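Local coordinates for protein 4-hydroxybutyrate CoA-transferase (Porphyromonas gingivalis, PDB 3EH7) that probably transfers coenzyme A between acyl-CoA thioesters and carboxylic acids such as acetate or 4-hydroxybutyrate, at residues R14-S17 against A18-V22; T426-L429 against R430-F433. All coordinates share one frame; numbering follows the deposited sequence. Where two conformers were deposited one is given.

Contact 1. Residues R14-S17 against A18-V22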
loop_
_atom_site.group_PDB
_atom_site.type_symbol
_atom_site.label_atom_id
_atom_site.label_comp_id
_atom_site.label_asym_id
_atom_site.label_seq_id
_atom_site.Cartn_x
_atom_site.Cartn_y
_atom_site.Cartn_z
ATOM N N ARG A 14 -24.032 -19.726 -33.251
ATOM C CA ARG A 14 -23.220 -19.895 -32.030
ATOM C C ARG A 14 -24.038 -20.124 -30.751
ATOM O O ARG A 14 -23.467 -20.279 -29.685
ATOM C CB ARG A 14 -22.336 -18.663 -31.818
ATOM C CG ARG A 14 -21.123 -18.597 -32.729
ATOM C CD ARG A 14 -20.370 -17.296 -32.514
ATOM N NE ARG A 14 -21.071 -16.168 -33.138
ATOM C CZ ARG A 14 -21.132 -14.931 -32.645
ATOM N NH1 ARG A 14 -20.533 -14.633 -31.486
ATOM N NH2 ARG A 14 -21.813 -13.988 -33.310
ATOM N N ILE A 15 -25.365 -20.140 -30.880
ATOM C CA ILE A 15 -26.267 -20.299 -29.739
ATOM C C ILE A 15 -26.367 -21.792 -29.426
ATOM O O ILE A 15 -26.642 -22.605 -30.295
ATOM C CB ILE A 15 -27.659 -19.634 -29.992
ATOM C CG1 ILE A 15 -27.515 -18.112 -29.967
ATOM C CG2 ILE A 15 -28.680 -20.051 -28.941
ATOM C CD1 ILE A 15 -28.797 -17.358 -30.252
ATOM N N VAL A 16 -26.097 -22.153 -28.180
ATOM C CA VAL A 16 -26.097 -23.567 -27.781
ATOM C C VAL A 16 -26.695 -23.662 -26.390
ATOM O O VAL A 16 -26.917 -22.653 -25.735
ATOM C CB VAL A 16 -24.661 -24.183 -27.750
ATOM C CG1 VAL A 16 -23.953 -24.021 -29.093
ATOM C CG2 VAL A 16 -23.856 -23.581 -26.639
ATOM N N SER A 17 -26.954 -24.884 -25.950
ATOM C CA SER A 17 -27.427 -25.090 -24.600
ATOM C C SER A 17 -26.245 -24.895 -23.654
ATOM O O SER A 17 -25.086 -25.007 -24.088
ATOM C CB SER A 17 -27.992 -26.489 -24.448
ATOM O OG SER A 17 -26.939 -27.425 -24.326
ATOM N N ALA A 18 -26.555 -24.613 -22.384
ATOM C CA ALA A 18 -25.556 -24.493 -21.309
ATOM C C ALA A 18 -24.643 -25.717 -21.237
ATOM O O ALA A 18 -23.431 -25.590 -21.049
ATOM C CB ALA A 18 -26.248 -24.285 -19.945
ATOM N N GLU A 19 -25.246 -26.895 -21.376
ATOM C CA GLU A 19 -24.528 -28.166 -21.334
ATOM C C GLU A 19 -23.544 -28.311 -22.510
ATOM O O GLU A 19 -22.407 -28.750 -22.329
ATOM C CB GLU A 19 -25.546 -29.322 -21.334
ATOM C CG GLU A 19 -24.968 -30.687 -21.711
ATOM C CD GLU A 19 -25.870 -31.870 -21.329
ATOM O OE1 GLU A 19 -26.310 -32.585 -22.249
ATOM O OE2 GLU A 19 -26.128 -32.091 -20.114
ATOM N N GLU A 20 -24.011 -27.974 -23.714
ATOM C CA GLU A 20 -23.173 -27.961 -24.914
ATOM C C GLU A 20 -21.991 -26.970 -24.757
ATOM O O GLU A 20 -20.851 -27.309 -25.073
ATOM C CB GLU A 20 -24.033 -27.590 -26.119
ATOM C CG GLU A 20 -23.306 -27.393 -27.454
ATOM C CD GLU A 20 -22.471 -28.594 -27.888
ATOM O OE1 GLU A 20 -22.825 -29.747 -27.511
ATOM O OE2 GLU A 20 -21.465 -28.365 -28.616
ATOM N N ALA A 21 -22.268 -25.774 -24.250
ATOM C CA ALA A 21 -21.227 -24.749 -24.066
ATOM C C ALA A 21 -20.112 -25.216 -23.125
ATOM O O ALA A 21 -18.951 -25.212 -23.519
ATOM C CB ALA A 21 -21.831 -23.386 -23.579
ATOM N N VAL A 22 -20.451 -25.646 -21.907
ATOM C CA VAL A 22 -19.420 -25.949 -20.900
ATOM C C VAL A 22 -18.619 -27.211 -21.250
ATOM O O VAL A 22 -17.513 -27.424 -20.732
ATOM C CB VAL A 22 -19.996 -26.073 -19.438
ATOM C CG1 VAL A 22 -20.760 -24.820 -19.052
ATOM C CG2 VAL A 22 -20.870 -27.343 -19.260
#

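Contact 2. Residues T426-L429 against R430-F433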
loop_
_atom_site.group_PDB
_atom_site.type_symbol
_atom_site.label_atom_id
_atom_site.label_comp_id
_atom_site.label_asym_id
_atom_site.label_seq_id
_atom_site.Cartn_x
_atom_site.Cartn_y
_atom_site.Cartn_z
ATOM N N THR A 426 -5.757 -3.571 28.366
ATOM C CA THR A 426 -4.938 -2.641 29.127
ATOM C C THR A 426 -3.720 -3.321 29.747
ATOM O O THR A 426 -2.645 -2.720 29.878
ATOM C CB THR A 426 -5.773 -1.945 30.206
ATOM O OG1 THR A 426 -6.776 -1.162 29.560
ATOM C CG2 THR A 426 -4.910 -1.027 31.084
ATOM N N LYS A 427 -3.865 -4.584 30.127
ATOM C CA LYS A 427 -2.715 -5.236 30.721
ATOM C C LYS A 427 -1.669 -5.565 29.660
ATOM O O LYS A 427 -0.492 -5.371 29.911
ATOM C CB LYS A 427 -3.108 -6.391 31.638
ATOM C CG LYS A 427 -3.295 -7.753 31.042
ATOM C CD LYS A 427 -3.615 -8.728 32.191
ATOM C CE LYS A 427 -5.085 -8.635 32.659
ATOM N NZ LYS A 427 -5.230 -8.743 34.172
ATOM N N HIS A 428 -2.079 -5.960 28.457
ATOM C CA HIS A 428 -1.127 -6.056 27.345
ATOM C C HIS A 428 -0.479 -4.699 27.056
ATOM O O HIS A 428 0.714 -4.617 26.853
ATOM C CB HIS A 428 -1.782 -6.637 26.093
ATOM C CG HIS A 428 -2.019 -8.114 26.182
ATOM N ND1 HIS A 428 -3.141 -8.654 26.785
ATOM C CD2 HIS A 428 -1.267 -9.169 25.776
ATOM C CE1 HIS A 428 -3.083 -9.974 26.729
ATOM N NE2 HIS A 428 -1.956 -10.313 26.121
ATOM N N LEU A 429 -1.260 -3.631 27.058
ATOM C CA LEU A 429 -0.705 -2.289 26.931
ATOM C C LEU A 429 0.403 -2.097 27.963
ATOM O O LEU A 429 1.486 -1.636 27.624
ATOM C CB LEU A 429 -1.807 -1.234 27.113
ATOM C CG LEU A 429 -1.457 0.248 27.300
ATOM C CD1 LEU A 429 -1.048 0.886 26.006
ATOM C CD2 LEU A 429 -2.638 1.003 27.883
ATOM N N ARG A 430 0.136 -2.483 29.210
ATOM C CA ARG A 430 1.076 -2.235 30.311
ATOM C C ARG A 430 2.335 -3.086 30.235
ATOM O O ARG A 430 3.421 -2.601 30.476
ATOM C CB ARG A 430 0.404 -2.429 31.668
ATOM C CG ARG A 430 0.756 -1.309 32.599
ATOM C CD ARG A 430 -0.064 -0.048 32.267
ATOM N NE ARG A 430 -1.277 0.004 33.079
ATOM C CZ ARG A 430 -2.221 0.941 33.002
ATOM N NH1 ARG A 430 -3.275 0.863 33.821
ATOM N NH2 ARG A 430 -2.127 1.945 32.124
ATOM N N LYS A 431 2.162 -4.358 29.914
ATOM C CA LYS A 431 3.283 -5.249 29.655
ATOM C C LYS A 431 4.205 -4.669 28.577
ATOM O O LYS A 431 5.431 -4.708 28.715
ATOM C CB LYS A 431 2.770 -6.628 29.232
ATOM C CG LYS A 431 3.860 -7.655 28.948
ATOM C CD LYS A 431 3.289 -9.065 28.814
ATOM C CE LYS A 431 2.276 -9.160 27.686
ATOM N NZ LYS A 431 1.713 -10.533 27.574
ATOM N N ARG A 432 3.617 -4.123 27.510
ATOM C CA ARG A 432 4.387 -3.535 26.395
ATOM C C ARG A 432 5.033 -2.175 26.671
ATOM O O ARG A 432 6.174 -1.985 26.336
ATOM C CB ARG A 432 3.512 -3.382 25.149
ATOM C CG ARG A 432 3.692 -4.459 24.128
ATOM C CD ARG A 432 2.501 -4.479 23.158
ATOM N NE ARG A 432 1.551 -5.560 23.470
ATOM C CZ ARG A 432 0.464 -5.867 22.764
ATOM N NH1 ARG A 432 -0.286 -6.885 23.150
ATOM N NH2 ARG A 432 0.128 -5.170 21.679
ATOM N N PHE A 433 4.290 -1.222 27.222
ATOM C CA PHE A 433 4.761 0.167 27.354
ATOM C C PHE A 433 4.813 0.675 28.792
ATOM O O PHE A 433 4.998 1.873 29.003
ATOM C CB PHE A 433 3.865 1.118 26.553
ATOM C CG PHE A 433 3.571 0.648 25.165
ATOM C CD1 PHE A 433 4.604 0.372 24.280
ATOM C CD2 PHE A 433 2.264 0.491 24.734
ATOM C CE1 PHE A 433 4.340 -0.048 22.995
ATOM C CE2 PHE A 433 1.988 0.062 23.444
ATOM C CZ PHE A 433 3.025 -0.212 22.580
#

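Contact 1. Residues R14-S17 against A18-V22
S17 meets E20 and A21 where the chain turns from the strand at 15-16 into the helix 18-22, and the bonds it makes there identify it as the N-cap. Along the helix, A18 comes first. Its CB touches 14-17 at the carbonyl carbon of S17, while the methyl packs against V181 of strand 179-183 and against S42 and A46 of helix 41-49. E19 follows; the nearest atom of its side chain to S17 is CB, 3.8 Å from OG, and the carboxylate leads off to a hydrogen bond with Q50.

E20 supplies the capped N-H: its backbone N donates to S17 OG over 3.0 Å, and the N-H...O angle of 168° makes the bond nearly straight. OG can turn back over the first turn because chi1 of S17 is 78°, which sets the hydroxyl between the backbone N and the carbonyl carbon. On the same residue, E20 CG comes to 3.5 Å from V16 CB, the two side chains crossing at about a right angle. A bend at chi2 (56°) then carries the carboxylate away from V16, and OE2 accepts a hydrogen bond from H24, four residues on, just past the helix.

A21 closes the first helical turn: its N lies 2.9 Å from S17 O and donates to it. Its CB meets V16 CG2 at 3.7 Å, and A21 also touches V181, so one small side chain packs against both V16 and the neighbouring strand. V22 adds a backbone bond from its N to A18 O and turns its side chain to helix 41-49.

A serine N-cap at a strand-to-helix junction is the motif, here leading from the edge strand of a six-stranded parallel sheet into a helix, as in Rossmann-like alpha/beta domains.

Contact 2. Residues T426-L429 against R430-F433
The last turns of the C-terminal helix 419-433 form this contact, in which T426, H428 and L429 meet the side chains of R430, R432 and F433. Four consecutive i to i+4 bonds establish the helix; in the straightest, K431 N donates to K427 O at 2.8 Å with an N-H...O angle of 174°. T426 and R430 run side by side, and the methyl CG2 of T426 lies over one face of the guanidinium, 3.7 Å from NH1. R432 NH1 comes to 3.3 Å from H428 CB, with ring and guanidinium planes 76° apart; K431 was modelled in two conformers, so its approach to the ring is less certain. On the inner side, L429 CG stands anti to the backbone N (chi1 168°), which carries CD1 to the edge of the F433 ring, 3.6 Å from CD2, while R432 CB covers one face. L429 also packs on A410 and I414 of helix 406-414, and F433 on A99 of the second subunit. H428 ND1 bonds to E424 O and R432 NH2 to P374 O. The guanidinium of R432, its NH1 4.8 Å from H428 NE2, would probably disfavour protonation of the imidazole.

How the contacts relate
Contact 1 comes near the N terminus, where 14-17 passes directly into 18-22; contact 2 lies at the C-terminal end, within helix 419-433. Neither closes a long loop, since in each the two segments adjoin, and they follow in series without nesting or crossing. Their centres are 63 Å apart, their nearest atoms about 50 Å, on opposite sides of the chain's centre. Contact 1 joins the edge strand of the N-terminal parallel sheet to a helix packed on strand 179-183 and helix 41-49. Contact 2 belongs to a helix lying against helix 406-414, with its end touching the second subunit. The two share no residues and do not meet.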